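Local structure of succinylglutamate desuccinylase/aspartoacylase (Ruegeria sp. TM1040, 3NA6) at residues G60-G65 and S99-P104; Y90-A95 and T121-I126; F268-D273 and G306-R311; A159-D164 and Q185-D190; K165-A170 and G203-T208. The protein probably hydrolyses the amide bond of an N-acylated amino acid, using a metal-dependent catalytic domain related to the zinc exopeptidases. All coordinates share one frame; numbering follows the deposited sequence.

Contact 1 (G60-G65 and S99-P104); sequences GDEYEG and SARTSP
Asp-61 lays its carboxylate against the backbone at Arg-101, and here the two loops pack closely. Its CG stands between the backbone N and the carbonyl carbon (chi1 61°), and OD1 reaches to 3.4 Å from Arg-101 CA. Asp-61 CB rests 3.7 Å from Ser-99 O. Carboxylate and guanidinium are turned 71° apart, and their charged atoms do not meet. Beside them Gly-60 has no side chain to hold the loops apart: its N lies 2.9 Å from Ala-100 O and gives a weak hydrogen bond to Arg-101 O at 3.5 Å.

Away from this backbone seam, water does most of the joining. The salt bridge from Glu-62 OE2 to Arg-101 NH1 is long, 3.8 Å. One water helps to span it, accepting from Arg-101 NH1 in the guanidinium plane and donating both to Glu-62 OE2 and, at 2.6 Å, to Asp-61 OD1. Another links Asp-61 OD2, which also accepts from Lys-149 N, to Arg-101 N. A third lies in plane at the edge of the Tyr-63 ring, 2.7 Å from Tyr-63 OH and 3.0 Å from Ser-99 OG. Ser-99 ends helix 93-97 in a Schellman motif and packs on Met-316 of the third subunit; Asp-30 of the second subunit lies against Arg-101.

Glu-62 OE2 is also hydrogen-bonded to His-59 ND1. The placing of His-59, Glu-62 and His-145 is consistent with the His-x-x-Glu...His zinc site of carboxypeptidase-like enzymes; no metal is modelled there.

Contact 2 (Y90-A95 and T121-I126); sequences YFNYPA and TVTQKI
Ile-126 reaches from helix 122-134 to Phe-91 and Pro-94 with two different methyls. CG2, anti to the backbone N, lies 4.1 Å from Phe-91 CE1, the two side chains sliding past each other in opposite directions. CD1 faces Pro-94 CD at 4.3 Å. Pro-94 CG also approaches Val-122 CG1, at 4.5 Å, in looser packing. On the polar side Asn-92 and Thr-123 cross at about a right angle and are joined by a water that donates to both, 2.7 Å from Asn-92 OD1 and 2.5 Å from Thr-123 OG1.

The two helix starts are capped. Asn-92 is the N-cap of helix 93-97, its OD1 taking a weak bond from Ala-95 N at 3.4 Å. Thr-121 and Gln-124 form a capping box at the start of helix 122-134: Thr-121 N gives to a lone pair of Gln-124 OE1 at 3.0 Å, and the return bond is weak. Farther out, Asp-106 OD1 is bonded to Thr-123 OG1, and the Phe-91 ring meets Tyr-195 edge-to-face.

No direct hydrogen bond joins the segments. Asn-92 OD1 serves weak cap and water at once, so the water ties one capped helix start to the other; the remaining contact is apolar.

Contact 3 (F268-D273 and G306-R311); sequences FEIMID and GVLISR
Ile-270 overlaps the guanidinium of Arg-311: its CB lies over the centre of one face, and CG2 comes to 3.5 Å from Arg-311 NH1. Its CD1 packs against the root of the same side chain, 3.6 Å from Arg-311 CB. The arginine bends at chi3 (-65°), which turns NE out of line with the preceding chain. Arg-311 NH2 sits at the edge of the Phe-268 ring, near its plane and 3.8 Å from CE2. Arg-311 NH1 gives a hydrogen bond to a water that in turn donates to Asp-273 OD1 at 2.7 Å, spanning charges too far apart for a salt bridge. Leu-308 packs at the other end, its CD2 3.4 Å from Ile-272 O, a buried carbonyl with no polar partner in the model.

Asp-273 and Arg-311 are tied beyond the chain: Asp-273 accepts from Ala-219 N and Arg-220 N of the third subunit, and Arg-311 NH1 bonds Ser-217 O there. The strand segments run nearly antiparallel (168°), axes 10.9 Å apart, with no hydrogen bond between them. Strand 266-270 pairs with 283-288 and 316-317, strand 306-312, bulged at Ile-309 and Ser-310, with 322-327; the side chains here pack one antiparallel sheet against another.

Contact 4 (A159-D164 and Q185-D190); sequences AHILED and QLLEID
Leu-186 O is met by three groups of segment 159-164. Ile-161 N donates to it at 3.0 Å from well above the carbonyl plane, His-160 CA makes a CA-H...O contact, and the oxygen lies in the plane of the His-160 ring at its edge, 3.6 Å from CD2. The other backbone bond, Leu-186 N to Ala-159 O, is also 3.0 Å and comes in nearly along the C=O axis. Together they make the parallel pairing of strands 156-160 and 182-186, joined by helix 165-178 as a beta-alpha-beta unit.

Ile-161 carries the side-chain packing. Its CG1, anti to the carbonyl carbon (chi1 -65°), lies against Leu-186 C. Its side chain and that of Gln-185 cross at about a right angle, with Ile-161 CD1 3.6 Å from Gln-185 CD, and its CB faces Leu-187 CB at 4.1 Å. On the sheet face opposite Ala-159 and Gln-185, His-160 and Leu-186 lie side by side, pointing the same way. Two waters add bridges. One donates to His-160 O at 2.7 Å and accepts from Gln-185 NE2. The second donates to Ile-161 O at 2.6 Å and accepts from Glu-188 N, past the direct bonds. Leu-187 N is buried with no partner in the model.

His-160 ND1 is hydrogen-bonded to Glu-200 OE2, while its NE2 lies 4.3 Å from Glu-188 OE1. Two nearby carboxylates would probably favour the protonated imidazole.

Contact 5 (K165-A170 and G203-T208); sequences KVLQDA and GKVLVT
Helix 165-178, the crossover of a beta-alpha-beta unit, lies beside the start of strand 205-210, and Leu-167 and Ala-170 make the touch from its first turns. Leu-167 works with both methyls. Its CG is anti to the backbone N (chi1 179°), and beyond it CD1 sits 3.7 Å from both Gly-203 O and Lys-204 C, while CD2 rests 3.9 Å from Gly-203 CA. The tip of this leucine thus lies against backbone. Val-205 meets the helix with one branch: CG2, anti to its carbonyl carbon, approaches Ala-170 CB at 3.6 Å and Leu-167 CD1 at 4.1 Å. Ala-174, one turn farther along the helix, also packs on Val-205.

Gly-203 closes helix 195-200 in a Schellman motif with positive phi, where a CB would run into the preceding carbonyl O. The chain then enters strand 205-210, which runs antiparallel to strand 156-160 and parallel to 140-143 in the large mixed sheet. Thus the helix that links 156-160 to 182-186 also covers part of a third strand.

No hydrogen bond crosses between the segments. Polar bonds lie off the apolar touch: Lys-165 NZ donates to Gln-168 OE1 at 2.6 Å, tilted 22° from the amide plane, and this oxygen also takes Leu-162 N. The CB of Lys-204 is directed away from the helix segment, and NZ bonds Leu-135 O and Ala-138 O.

In the fold
Contacts 1 and 2 form one cluster, centres about 11 Å apart, with Ala-100 N probably hydrogen-bonded to Ala-95 O at 3.1 Å. Contact 1 carries Glu-62 of the possible metal site; the Asn-92 side chain of contact 2 lies near it without touching. Contacts 4 and 5 make a second cluster, centres about 10 Å apart, joined by a probable Leu-162 N to Gln-168 OE1 hydrogen bond (3.0 Å) and both reaching the main sheet; its nearest atoms stay about 8 Å from contact 1. Contact 3 stands apart, its centre about 33 Å from that of contact 2, but like contacts 1 and 2 it touches the third subunit. The calcium ion at Thr-82 and Gly-237 belongs to none of the five.

Contact 1 (G60-G65 and S99-P104)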
# COMPACT_ATOMS: atom_id res chain seq x y z
N GLY A 60 10.03 -12.95 13.85
CA GLY A 60 9.50 -13.81 12.79
C GLY A 60 10.45 -14.13 11.64
O GLY A 60 10.17 -15.03 10.88
N ASP A 61 11.56 -13.39 11.53
CA ASP A 61 12.56 -13.57 10.45
C ASP A 61 13.86 -14.24 10.93
O ASP A 61 14.96 -14.02 10.37
CB ASP A 61 12.81 -12.23 9.72
CG ASP A 61 13.38 -11.11 10.63
OD1 ASP A 61 13.35 -11.24 11.88
OD2 ASP A 61 13.89 -10.10 10.09
N GLU A 62 13.72 -15.09 11.95
CA GLU A 62 14.85 -15.77 12.62
C GLU A 62 14.54 -17.29 12.66
O GLU A 62 13.66 -17.71 13.39
CB GLU A 62 15.04 -15.20 14.02
CG GLU A 62 15.52 -13.71 13.97
CD GLU A 62 15.59 -13.03 15.34
OE1 GLU A 62 15.63 -13.74 16.39
OE2 GLU A 62 15.60 -11.77 15.37
N TYR A 63 15.27 -18.08 11.88
CA TYR A 63 14.79 -19.40 11.46
C TYR A 63 15.44 -20.62 12.08
O TYR A 63 14.87 -21.69 11.99
CB TYR A 63 14.89 -19.52 9.94
CG TYR A 63 13.97 -18.51 9.27
CD1 TYR A 63 12.62 -18.75 9.19
CD2 TYR A 63 14.46 -17.32 8.77
CE1 TYR A 63 11.75 -17.83 8.61
CE2 TYR A 63 13.59 -16.38 8.18
CZ TYR A 63 12.25 -16.64 8.12
OH TYR A 63 11.41 -15.73 7.56
N GLU A 64 16.61 -20.50 12.68
CA GLU A 64 17.28 -21.71 13.20
C GLU A 64 16.45 -22.41 14.29
O GLU A 64 16.30 -23.64 14.28
CB GLU A 64 18.67 -21.41 13.77
CG GLU A 64 19.83 -21.21 12.76
CD GLU A 64 19.83 -19.82 12.11
OE1 GLU A 64 18.98 -18.99 12.49
OE2 GLU A 64 20.71 -19.58 11.23
N GLY A 65 15.94 -21.63 15.24
CA GLY A 65 15.16 -22.20 16.33
C GLY A 65 13.91 -22.89 15.81
O GLY A 65 13.64 -24.04 16.13
N SER A 99 7.10 -13.24 7.65
CA SER A 99 8.56 -13.23 7.52
C SER A 99 9.15 -11.91 7.98
O SER A 99 10.08 -11.39 7.36
CB SER A 99 8.99 -13.54 6.08
OG SER A 99 8.49 -14.80 5.68
N ALA A 100 8.65 -11.41 9.10
CA ALA A 100 9.01 -10.11 9.63
C ALA A 100 9.46 -10.23 11.09
O ALA A 100 8.98 -11.06 11.86
CB ALA A 100 7.84 -9.17 9.54
N ARG A 101 10.36 -9.35 11.46
CA ARG A 101 10.78 -9.20 12.86
C ARG A 101 9.59 -8.98 13.81
O ARG A 101 9.46 -9.64 14.84
CB ARG A 101 11.76 -8.08 12.96
CG ARG A 101 12.31 -7.79 14.35
CD ARG A 101 13.35 -6.73 14.26
NE ARG A 101 13.84 -6.35 15.57
CZ ARG A 101 14.79 -6.97 16.22
NH1 ARG A 101 15.43 -8.01 15.68
NH2 ARG A 101 15.15 -6.50 17.41
N THR A 102 8.69 -8.10 13.39
CA THR A 102 7.56 -7.66 14.19
C THR A 102 6.26 -8.05 13.54
O THR A 102 6.18 -8.30 12.32
CB THR A 102 7.61 -6.16 14.46
OG1 THR A 102 7.47 -5.43 13.22
CG2 THR A 102 8.94 -5.83 15.15
N SER A 103 5.22 -8.10 14.36
CA SER A 103 3.90 -8.44 13.87
C SER A 103 3.32 -7.42 12.88
O SER A 103 3.33 -6.20 13.12
CB SER A 103 2.94 -8.62 15.07
OG SER A 103 1.60 -8.84 14.62
N PRO A 104 2.75 -7.90 11.78
CA PRO A 104 2.03 -7.00 10.91
C PRO A 104 0.69 -6.51 11.51
O PRO A 104 0.18 -5.50 11.07
CB PRO A 104 1.82 -7.86 9.67
CG PRO A 104 1.69 -9.22 10.18
CD PRO A 104 2.57 -9.31 11.38
O HOH W 1 8.90 -16.51 8.10
O HOH W 2 14.87 -9.93 13.59
O HOH W 3 11.98 -8.24 9.31

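Contact 2 (Y90-A95 and T121-I126)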
# COMPACT_ATOMS: atom_id res chain seq x y z
N TYR A 90 6.95 -21.20 16.56
CA TYR A 90 6.64 -19.89 16.01
C TYR A 90 5.95 -19.03 17.08
O TYR A 90 4.75 -18.98 17.18
CB TYR A 90 5.77 -20.03 14.77
CG TYR A 90 6.17 -21.08 13.77
CD1 TYR A 90 7.44 -21.13 13.25
CD2 TYR A 90 5.22 -21.99 13.29
CE1 TYR A 90 7.80 -22.09 12.25
CE2 TYR A 90 5.55 -22.93 12.31
CZ TYR A 90 6.86 -22.99 11.80
OH TYR A 90 7.18 -23.93 10.83
N PHE A 91 6.76 -18.38 17.91
CA PHE A 91 6.32 -17.67 19.11
C PHE A 91 5.53 -16.40 18.75
O PHE A 91 4.38 -16.26 19.12
CB PHE A 91 7.59 -17.37 19.90
CG PHE A 91 7.41 -16.82 21.30
CD1 PHE A 91 6.20 -16.78 21.95
CD2 PHE A 91 8.54 -16.37 21.96
CE1 PHE A 91 6.12 -16.28 23.23
CE2 PHE A 91 8.47 -15.89 23.25
CZ PHE A 91 7.27 -15.83 23.87
N ASN A 92 6.12 -15.47 18.01
CA ASN A 92 5.30 -14.39 17.45
C ASN A 92 4.79 -14.88 16.11
O ASN A 92 5.30 -14.50 15.04
CB ASN A 92 6.05 -13.08 17.28
CG ASN A 92 5.12 -11.94 16.94
OD1 ASN A 92 3.95 -12.17 16.58
ND2 ASN A 92 5.59 -10.70 17.13
N TYR A 93 3.77 -15.71 16.20
CA TYR A 93 3.28 -16.42 15.04
C TYR A 93 2.91 -15.48 13.89
O TYR A 93 3.33 -15.71 12.75
CB TYR A 93 2.15 -17.38 15.42
CG TYR A 93 1.62 -18.17 14.24
CD1 TYR A 93 2.45 -18.99 13.49
CD2 TYR A 93 0.30 -18.07 13.86
CE1 TYR A 93 1.96 -19.70 12.42
CE2 TYR A 93 -0.19 -18.76 12.77
CZ TYR A 93 0.65 -19.58 12.07
OH TYR A 93 0.14 -20.26 11.01
N PRO A 94 2.18 -14.41 14.17
CA PRO A 94 1.87 -13.48 13.07
C PRO A 94 3.11 -12.89 12.41
O PRO A 94 3.14 -12.81 11.16
CB PRO A 94 1.00 -12.41 13.75
CG PRO A 94 0.34 -13.18 14.88
CD PRO A 94 1.45 -14.03 15.40
N ALA A 95 4.14 -12.56 13.19
CA ALA A 95 5.39 -12.04 12.62
C ALA A 95 6.01 -13.13 11.76
O ALA A 95 6.45 -12.88 10.63
CB ALA A 95 6.38 -11.57 13.69
N THR A 121 -3.02 -5.43 22.60
CA THR A 121 -2.82 -5.86 21.23
C THR A 121 -2.57 -7.37 21.18
O THR A 121 -2.35 -7.99 22.21
CB THR A 121 -1.61 -5.12 20.58
OG1 THR A 121 -0.38 -5.48 21.23
CG2 THR A 121 -1.84 -3.61 20.64
N VAL A 122 -2.66 -7.97 20.00
CA VAL A 122 -2.37 -9.40 19.84
C VAL A 122 -1.01 -9.75 20.49
O VAL A 122 -0.91 -10.70 21.27
CB VAL A 122 -2.45 -9.84 18.36
CG1 VAL A 122 -1.87 -11.22 18.21
CG2 VAL A 122 -3.95 -9.82 17.90
N THR A 123 0.02 -8.98 20.18
CA THR A 123 1.37 -9.25 20.70
C THR A 123 1.40 -9.21 22.23
O THR A 123 2.04 -10.02 22.88
CB THR A 123 2.39 -8.28 20.06
OG1 THR A 123 2.41 -8.48 18.62
CG2 THR A 123 3.82 -8.53 20.61
N GLN A 124 0.69 -8.25 22.81
CA GLN A 124 0.61 -8.12 24.25
C GLN A 124 -0.14 -9.28 24.90
O GLN A 124 0.21 -9.69 25.99
CB GLN A 124 -0.07 -6.81 24.64
CG GLN A 124 0.73 -5.62 24.26
CD GLN A 124 0.09 -4.35 24.68
OE1 GLN A 124 -1.09 -4.09 24.39
NE2 GLN A 124 0.84 -3.54 25.40
N LYS A 125 -1.20 -9.75 24.24
CA LYS A 125 -1.98 -10.92 24.69
C LYS A 125 -1.15 -12.23 24.65
O LYS A 125 -1.20 -13.03 25.58
CB LYS A 125 -3.26 -11.07 23.87
CG LYS A 125 -4.32 -9.95 24.13
CD LYS A 125 -5.38 -9.96 23.05
CE LYS A 125 -6.71 -9.44 23.48
NZ LYS A 125 -7.59 -9.25 22.29
N ILE A 126 -0.33 -12.39 23.61
CA ILE A 126 0.66 -13.48 23.57
C ILE A 126 1.59 -13.40 24.78
O ILE A 126 1.76 -14.39 25.51
CB ILE A 126 1.46 -13.51 22.24
CG1 ILE A 126 0.53 -13.78 21.05
CG2 ILE A 126 2.52 -14.57 22.26
CD1 ILE A 126 1.21 -13.65 19.63
O HOH W 4 1.90 -10.50 17.31

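Contact 3 (F268-D273 and G306-R311)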
# COMPACT_ATOMS: atom_id res chain seq x y z
N PHE A 268 26.87 -0.80 1.05
CA PHE A 268 27.66 -1.25 2.22
C PHE A 268 28.73 -2.24 1.78
O PHE A 268 28.42 -3.29 1.20
CB PHE A 268 26.73 -1.94 3.20
CG PHE A 268 27.40 -2.38 4.46
CD1 PHE A 268 27.92 -1.45 5.33
CD2 PHE A 268 27.49 -3.71 4.78
CE1 PHE A 268 28.49 -1.80 6.50
CE2 PHE A 268 28.12 -4.09 5.98
CZ PHE A 268 28.58 -3.12 6.84
N GLU A 269 29.99 -1.89 2.04
CA GLU A 269 31.09 -2.80 1.79
C GLU A 269 31.79 -3.17 3.10
O GLU A 269 32.53 -2.36 3.68
CB GLU A 269 32.13 -2.21 0.83
CG GLU A 269 33.27 -3.25 0.57
CD GLU A 269 34.43 -2.70 -0.18
OE1 GLU A 269 34.39 -1.49 -0.48
OE2 GLU A 269 35.39 -3.46 -0.44
N ILE A 270 31.59 -4.40 3.56
CA ILE A 270 32.31 -4.86 4.77
C ILE A 270 33.72 -5.25 4.32
O ILE A 270 33.90 -5.67 3.17
CB ILE A 270 31.57 -6.00 5.46
CG1 ILE A 270 32.07 -6.12 6.91
CG2 ILE A 270 31.71 -7.32 4.71
CD1 ILE A 270 31.02 -6.23 7.88
N MSE A 271 34.70 -5.11 5.21
CA MSE A 271 36.10 -5.41 4.85
C MSE A 271 36.67 -6.71 5.44
O MSE A 271 37.72 -7.20 5.00
CB MSE A 271 37.00 -4.24 5.26
CG MSE A 271 36.57 -2.91 4.65
SE MSE A 271 36.34 -2.89 2.69
CE MSE A 271 38.12 -3.35 2.09
N ILE A 272 36.01 -7.25 6.45
CA ILE A 272 36.38 -8.57 6.98
C ILE A 272 35.07 -9.33 7.23
O ILE A 272 34.01 -8.72 7.38
CB ILE A 272 37.25 -8.50 8.27
CG1 ILE A 272 36.42 -8.06 9.47
CG2 ILE A 272 38.56 -7.64 8.07
CD1 ILE A 272 35.86 -6.71 9.37
N ASP A 273 35.14 -10.65 7.29
CA ASP A 273 33.93 -11.44 7.50
C ASP A 273 33.80 -11.94 8.93
O ASP A 273 34.73 -11.80 9.72
CB ASP A 273 33.88 -12.56 6.45
CG ASP A 273 33.70 -12.01 5.03
OD1 ASP A 273 33.02 -10.95 4.89
OD2 ASP A 273 34.21 -12.63 4.06
N GLY A 306 40.30 -7.18 17.73
CA GLY A 306 39.36 -8.24 18.03
C GLY A 306 39.00 -9.06 16.81
O GLY A 306 39.80 -9.22 15.88
N VAL A 307 37.78 -9.60 16.86
CA VAL A 307 37.16 -10.34 15.75
C VAL A 307 35.77 -9.77 15.48
O VAL A 307 35.12 -9.24 16.36
CB VAL A 307 37.08 -11.85 16.05
CG1 VAL A 307 38.51 -12.46 16.28
CG2 VAL A 307 36.18 -12.13 17.26
N LEU A 308 35.30 -9.87 14.23
CA LEU A 308 34.00 -9.36 13.88
C LEU A 308 32.95 -10.34 14.38
O LEU A 308 32.94 -11.54 14.00
CB LEU A 308 33.92 -9.20 12.38
CG LEU A 308 32.62 -8.66 11.85
CD1 LEU A 308 32.55 -7.14 12.07
CD2 LEU A 308 32.47 -9.05 10.38
N ILE A 309 32.06 -9.84 15.23
CA ILE A 309 31.07 -10.71 15.83
C ILE A 309 29.65 -10.41 15.33
O ILE A 309 28.77 -11.26 15.45
CB ILE A 309 31.14 -10.73 17.40
CG1 ILE A 309 30.80 -9.38 18.00
CG2 ILE A 309 32.50 -11.24 17.89
CD1 ILE A 309 30.63 -9.42 19.53
N SER A 310 29.43 -9.23 14.78
CA SER A 310 28.13 -8.86 14.24
C SER A 310 28.32 -7.94 13.06
O SER A 310 29.25 -7.14 13.05
CB SER A 310 27.29 -8.13 15.30
OG SER A 310 25.96 -8.00 14.82
N ARG A 311 27.45 -8.04 12.06
CA ARG A 311 27.49 -7.09 10.93
C ARG A 311 26.12 -6.74 10.40
O ARG A 311 25.20 -7.56 10.47
CB ARG A 311 28.33 -7.64 9.78
CG ARG A 311 27.97 -9.05 9.28
CD ARG A 311 28.46 -9.29 7.82
NE ARG A 311 27.76 -8.40 6.88
CZ ARG A 311 27.93 -8.40 5.55
NH1 ARG A 311 28.77 -9.23 4.98
NH2 ARG A 311 27.24 -7.55 4.79
O HOH W 5 30.66 -10.91 6.15

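Contact 4 (A159-D164 and Q185-D190)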
# COMPACT_ATOMS: atom_id res chain seq x y z
N ALA A 159 24.47 -16.35 28.21
CA ALA A 159 24.00 -16.37 29.60
C ALA A 159 24.16 -14.95 30.17
O ALA A 159 25.12 -14.23 29.81
CB ALA A 159 24.88 -17.34 30.43
N HIS A 160 23.28 -14.58 31.11
CA HIS A 160 23.25 -13.22 31.60
C HIS A 160 23.91 -13.04 32.96
O HIS A 160 23.92 -13.95 33.79
CB HIS A 160 21.83 -12.69 31.61
CG HIS A 160 21.25 -12.53 30.24
ND1 HIS A 160 20.04 -13.10 29.87
CD2 HIS A 160 21.74 -11.93 29.13
CE1 HIS A 160 19.81 -12.83 28.60
NE2 HIS A 160 20.81 -12.12 28.13
N ILE A 161 24.47 -11.86 33.15
CA ILE A 161 24.93 -11.39 34.43
C ILE A 161 23.69 -10.92 35.14
O ILE A 161 22.94 -10.05 34.64
CB ILE A 161 25.92 -10.23 34.28
CG1 ILE A 161 27.20 -10.70 33.57
CG2 ILE A 161 26.23 -9.62 35.67
CD1 ILE A 161 28.00 -11.81 34.36
N LEU A 162 23.44 -11.53 36.31
CA LEU A 162 22.25 -11.29 37.10
C LEU A 162 22.66 -10.93 38.52
O LEU A 162 23.74 -11.33 39.02
CB LEU A 162 21.39 -12.57 37.12
CG LEU A 162 20.93 -13.13 35.77
CD1 LEU A 162 20.40 -14.53 35.94
CD2 LEU A 162 19.85 -12.23 35.12
N GLU A 163 21.76 -10.23 39.20
CA GLU A 163 21.91 -9.98 40.63
C GLU A 163 21.91 -11.25 41.46
O GLU A 163 22.64 -11.34 42.43
CB GLU A 163 20.77 -9.09 41.16
CG GLU A 163 20.73 -7.66 40.59
CD GLU A 163 21.93 -6.81 40.96
OE1 GLU A 163 22.64 -7.14 41.94
OE2 GLU A 163 22.15 -5.79 40.28
N ASP A 164 21.06 -12.22 41.11
CA ASP A 164 21.07 -13.54 41.80
C ASP A 164 22.23 -14.38 41.24
O ASP A 164 22.10 -14.98 40.16
CB ASP A 164 19.74 -14.26 41.58
CG ASP A 164 19.66 -15.59 42.31
OD1 ASP A 164 20.73 -16.08 42.70
OD2 ASP A 164 18.54 -16.17 42.47
N GLN A 185 28.87 -14.56 28.15
CA GLN A 185 28.12 -14.17 29.33
C GLN A 185 28.19 -12.64 29.39
O GLN A 185 29.29 -12.08 29.44
CB GLN A 185 28.76 -14.73 30.59
CG GLN A 185 27.94 -14.50 31.84
CD GLN A 185 28.59 -15.08 33.07
OE1 GLN A 185 29.78 -14.92 33.27
NE2 GLN A 185 27.80 -15.76 33.91
N LEU A 186 27.02 -12.00 29.43
CA LEU A 186 26.93 -10.54 29.32
C LEU A 186 25.81 -9.95 30.19
O LEU A 186 24.78 -10.58 30.40
CB LEU A 186 26.64 -10.19 27.86
CG LEU A 186 25.29 -10.73 27.36
CD1 LEU A 186 24.30 -9.60 27.36
CD2 LEU A 186 25.36 -11.30 25.97
N LEU A 187 26.01 -8.72 30.63
CA LEU A 187 24.98 -7.94 31.28
C LEU A 187 24.09 -7.38 30.20
O LEU A 187 24.57 -6.78 29.28
CB LEU A 187 25.63 -6.81 32.07
CG LEU A 187 24.71 -5.88 32.86
CD1 LEU A 187 23.87 -6.63 33.95
CD2 LEU A 187 25.59 -4.81 33.48
N GLU A 188 22.79 -7.58 30.31
CA GLU A 188 21.82 -7.03 29.37
C GLU A 188 21.54 -5.59 29.76
O GLU A 188 21.01 -5.33 30.83
CB GLU A 188 20.54 -7.85 29.43
CG GLU A 188 19.42 -7.37 28.55
CD GLU A 188 19.84 -7.20 27.09
OE1 GLU A 188 20.33 -8.19 26.50
OE2 GLU A 188 19.67 -6.07 26.56
N ILE A 189 21.92 -4.66 28.88
CA ILE A 189 21.73 -3.21 29.08
C ILE A 189 20.22 -2.89 29.15
O ILE A 189 19.76 -2.24 30.09
CB ILE A 189 22.41 -2.41 27.94
N ASP A 190 19.47 -3.42 28.19
CA ASP A 190 18.06 -3.07 27.97
C ASP A 190 17.04 -4.11 28.49
O ASP A 190 16.21 -4.61 27.72
CB ASP A 190 17.85 -2.88 26.45
CG ASP A 190 17.60 -1.45 26.07
OD1 ASP A 190 16.52 -0.94 26.44
OD2 ASP A 190 18.46 -0.84 25.39
O HOH W 6 25.13 -16.36 33.51
O HOH W 7 21.85 -9.36 32.35

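Contact 5 (K165-A170 and G203-T208)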
# COMPACT_ATOMS: atom_id res chain seq x y z
N LYS A 165 23.35 -14.41 41.96
CA LYS A 165 24.57 -15.08 41.47
C LYS A 165 24.45 -16.60 41.43
O LYS A 165 25.18 -17.27 40.70
CB LYS A 165 25.81 -14.64 42.26
CG LYS A 165 26.08 -13.10 42.20
CD LYS A 165 26.26 -12.64 40.74
CE LYS A 165 26.37 -11.13 40.59
NZ LYS A 165 26.37 -10.82 39.16
N VAL A 166 23.53 -17.16 42.21
CA VAL A 166 23.28 -18.60 42.16
C VAL A 166 22.59 -18.94 40.82
O VAL A 166 22.99 -19.88 40.13
CB VAL A 166 22.47 -19.08 43.39
CG1 VAL A 166 22.09 -20.57 43.24
CG2 VAL A 166 23.31 -18.83 44.72
N LEU A 167 21.57 -18.17 40.45
CA LEU A 167 20.89 -18.34 39.17
C LEU A 167 21.85 -18.02 38.01
O LEU A 167 21.82 -18.68 36.98
CB LEU A 167 19.66 -17.43 39.11
CG LEU A 167 18.81 -17.42 37.84
CD1 LEU A 167 18.29 -18.81 37.57
CD2 LEU A 167 17.65 -16.40 38.01
N GLN A 168 22.71 -17.02 38.20
CA GLN A 168 23.67 -16.64 37.18
C GLN A 168 24.55 -17.84 36.85
O GLN A 168 24.80 -18.13 35.69
CB GLN A 168 24.53 -15.47 37.66
CG GLN A 168 25.57 -14.99 36.63
CD GLN A 168 26.45 -13.87 37.14
OE1 GLN A 168 25.98 -12.76 37.42
NE2 GLN A 168 27.75 -14.15 37.29
N ASP A 169 25.01 -18.54 37.89
CA ASP A 169 25.84 -19.70 37.67
C ASP A 169 25.05 -20.81 36.98
O ASP A 169 25.62 -21.55 36.19
CB ASP A 169 26.44 -20.22 38.97
CG ASP A 169 27.56 -19.35 39.50
OD1 ASP A 169 28.05 -18.47 38.75
OD2 ASP A 169 27.96 -19.56 40.66
N ALA A 170 23.77 -20.96 37.32
CA ALA A 170 22.94 -22.00 36.71
C ALA A 170 22.74 -21.71 35.22
O ALA A 170 22.87 -22.60 34.37
CB ALA A 170 21.58 -22.09 37.43
N GLY A 203 13.25 -16.45 38.88
CA GLY A 203 14.21 -17.39 39.46
C GLY A 203 14.50 -18.58 38.59
O GLY A 203 15.00 -19.58 39.10
N LYS A 204 14.23 -18.47 37.28
CA LYS A 204 14.33 -19.60 36.35
C LYS A 204 15.45 -19.46 35.33
O LYS A 204 15.76 -18.37 34.87
CB LYS A 204 12.98 -19.82 35.64
CG LYS A 204 11.91 -20.33 36.59
CD LYS A 204 10.50 -20.28 36.03
CE LYS A 204 9.51 -20.74 37.07
NZ LYS A 204 8.15 -20.70 36.54
N VAL A 205 16.08 -20.59 35.02
CA VAL A 205 17.15 -20.64 34.03
C VAL A 205 16.61 -20.34 32.64
O VAL A 205 15.57 -20.88 32.22
CB VAL A 205 17.87 -22.02 34.02
CG1 VAL A 205 18.79 -22.13 32.81
CG2 VAL A 205 18.66 -22.19 35.27
N LEU A 206 17.31 -19.45 31.95
CA LEU A 206 17.01 -19.09 30.60
C LEU A 206 18.24 -19.40 29.74
O LEU A 206 19.36 -19.06 30.13
CB LEU A 206 16.67 -17.59 30.48
CG LEU A 206 16.64 -17.17 28.99
CD1 LEU A 206 15.21 -17.22 28.43
CD2 LEU A 206 17.34 -15.86 28.77
N VAL A 207 18.00 -20.04 28.59
CA VAL A 207 19.05 -20.30 27.58
C VAL A 207 18.65 -19.49 26.36
O VAL A 207 17.49 -19.53 25.92
CB VAL A 207 19.10 -21.83 27.27
CG1 VAL A 207 19.82 -22.13 25.97
CG2 VAL A 207 19.70 -22.56 28.44
N THR A 208 19.56 -18.68 25.87
CA THR A 208 19.28 -17.86 24.70
C THR A 208 20.45 -17.92 23.73
O THR A 208 21.56 -18.32 24.09
CB THR A 208 18.85 -16.41 25.06
OG1 THR A 208 18.35 -15.75 23.88
CG2 THR A 208 19.99 -15.59 25.67